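PDB 2CG4: regulatory protein AsnC from Escherichia coli, which activates transcription of the asnA gene, regulates its own transcription and represses gidA expression at a post-transcriptional level. Local coordinates for residues L14-G19 with A26-Q31. The protein carries 1 engineered substitution. Residues are numbered along the deposited sequence; the frame is centred on the assembly and turned at random.
Sequences LEALMG and AELAKQ
A16 and L28 mark the closest approach of two helical segments, 14-19 at the end of helix 8-19 and 26-31 within helix 25-32, with their CA atoms 8.0 Å apart. Six residues separate the segments along the chain. The contact is small, burying 108 Å² in all, and wholly apolar.

L28 supplies most of the second surface. Its CA–CB bond is directed at segment 14-19, and with CG anti to the carbonyl carbon (chi1 -58°) the isobutyl group reaches across the gap and parts into two methyl branches. The A16 CA–CB bond points almost straight at L28 CD2, 3.4 Å from A16 CB, while the leucine branch comes in at a slant. The other branch, CD1, lies 4.3 Å from L17 CD2, a looser touch. L17 leaves its backbone obliquely to the partner helix, and it is the end of its side chain that comes nearer. L17 and L28 are both buried.

The pairing joins the first two helices of the AsnC-type helix-turn-helix domain, the second of which opens the predicted DNA-binding motif. Helix 36-49 completes the small core: V43 packs on L17, while I39 packs on L28 and, with P36, on A29. I57 of a neighbouring subunit, on its strand 52-59, packs on L14 and L17, and backbone hydrogen bonds from L17 also run to that subunit, so the end of helix 8-19 lies at a subunit interface.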
loop_
_atom_site.group_PDB
_atom_site.type_symbol
_atom_site.label_atom_id
_atom_site.label_comp_id
_atom_site.label_asym_id
_atom_site.label_seq_id
_atom_site.Cartn_x
_atom_site.Cartn_y
_atom_site.Cartn_z
ATOM N N LEU A 14 21.389 7.722 38.345
ATOM C CA LEU A 14 21.165 6.975 37.109
ATOM C C LEU A 14 21.972 7.535 35.941
ATOM O O LEU A 14 22.630 6.789 35.232
ATOM C CB LEU A 14 19.676 6.933 36.760
ATOM C CG LEU A 14 18.815 5.920 37.520
ATOM C CD1 LEU A 14 17.447 5.785 36.877
ATOM C CD2 LEU A 14 19.498 4.569 37.622
ATOM N N GLU A 15 21.933 8.849 35.748
ATOM C CA GLU A 15 22.791 9.490 34.757
ATOM C C GLU A 15 24.266 9.110 34.939
ATOM O O GLU A 15 24.927 8.662 33.996
ATOM C CB GLU A 15 22.635 11.007 34.807
ATOM C CG GLU A 15 23.010 11.693 33.504
ATOM C CD GLU A 15 23.359 13.158 33.689
ATOM O OE1 GLU A 15 24.172 13.679 32.893
ATOM O OE2 GLU A 15 22.820 13.788 34.624
ATOM N N ALA A 16 24.772 9.285 36.156
ATOM C CA ALA A 16 26.123 8.856 36.502
ATOM C C ALA A 16 26.436 7.400 36.128
ATOM O O ALA A 16 27.430 7.146 35.445
ATOM C CB ALA A 16 26.385 9.093 37.972
ATOM N N LEU A 17 25.607 6.456 36.580
ATOM C CA LEU A 17 25.925 5.026 36.457
ATOM C C LEU A 17 25.511 4.474 35.099
ATOM O O LEU A 17 25.796 3.316 34.761
ATOM C CB LEU A 17 25.245 4.202 37.560
ATOM C CG LEU A 17 25.617 4.422 39.031
ATOM C CD1 LEU A 17 24.703 3.597 39.923
ATOM C CD2 LEU A 17 27.082 4.080 39.301
ATOM N N MET A 18 24.819 5.300 34.324
ATOM C CA MET A 18 24.414 4.899 32.996
ATOM C C MET A 18 25.545 5.168 32.014
ATOM O O MET A 18 25.675 4.477 31.004
ATOM C CB MET A 18 23.115 5.602 32.586
ATOM C CG MET A 18 21.873 4.750 32.831
ATOM S SD MET A 18 20.301 5.583 32.523
ATOM C CE MET A 18 20.861 7.165 31.871
ATOM N N GLY A 19 26.371 6.163 32.339
ATOM C CA GLY A 19 27.565 6.488 31.563
ATOM C C GLY A 19 28.778 5.671 31.973
ATOM O O GLY A 19 29.656 5.395 31.151
ATOM N N ALA A 26 31.306 6.693 46.415
ATOM C CA ALA A 26 31.891 7.692 47.301
ATOM C C ALA A 26 32.199 8.990 46.563
ATOM O O ALA A 26 32.406 10.031 47.190
ATOM C CB ALA A 26 33.148 7.140 47.963
ATOM N N GLU A 27 32.227 8.923 45.233
ATOM C CA GLU A 27 32.375 10.119 44.396
ATOM C C GLU A 27 31.030 10.813 44.159
ATOM O O GLU A 27 30.963 12.037 44.022
ATOM C CB GLU A 27 33.024 9.762 43.055
ATOM C CG GLU A 27 33.492 10.966 42.243
ATOM C CD GLU A 27 32.992 10.932 40.808
ATOM O OE1 GLU A 27 31.806 11.263 40.579
ATOM O OE2 GLU A 27 33.786 10.576 39.906
ATOM N N LEU A 28 29.965 10.022 44.106
ATOM C CA LEU A 28 28.621 10.557 43.914
ATOM C C LEU A 28 28.087 11.187 45.205
ATOM O O LEU A 28 27.356 12.184 45.173
ATOM C CB LEU A 28 27.678 9.461 43.402
ATOM C CG LEU A 28 28.092 8.775 42.093
ATOM C CD1 LEU A 28 27.339 7.466 41.882
ATOM C CD2 LEU A 28 27.901 9.713 40.906
ATOM N N ALA A 29 28.466 10.598 46.338
ATOM C CA ALA A 29 28.202 11.181 47.652
ATOM C C ALA A 29 28.762 12.596 47.756
ATOM O O ALA A 29 28.041 13.532 48.102
ATOM C CB ALA A 29 28.778 10.294 48.748
ATOM N N LYS A 30 30.048 12.742 47.447
ATOM C CA LYS A 30 30.678 14.056 47.362
ATOM C C LYS A 30 29.918 14.983 46.414
ATOM O O LYS A 30 29.791 16.180 46.673
ATOM C CB LYS A 30 32.136 13.919 46.911
ATOM C CG LYS A 30 32.975 15.180 47.095
ATOM C CD LYS A 30 33.502 15.292 48.520
ATOM C CE LYS A 30 33.834 16.734 48.881
ATOM N NZ LYS A 30 34.102 16.884 50.341
ATOM N N GLN A 31 29.407 14.421 45.322
ATOM C CA GLN A 31 28.840 15.217 44.237
ATOM C C GLN A 31 27.423 15.707 44.538
ATOM O O GLN A 31 27.057 16.827 44.180
ATOM C CB GLN A 31 28.857 14.423 42.929
ATOM C CG GLN A 31 29.014 15.286 41.689
ATOM C CD GLN A 31 28.189 14.783 40.522
ATOM O OE1 GLN A 31 28.601 13.871 39.801
ATOM N NE2 GLN A 31 27.014 15.377 40.328
#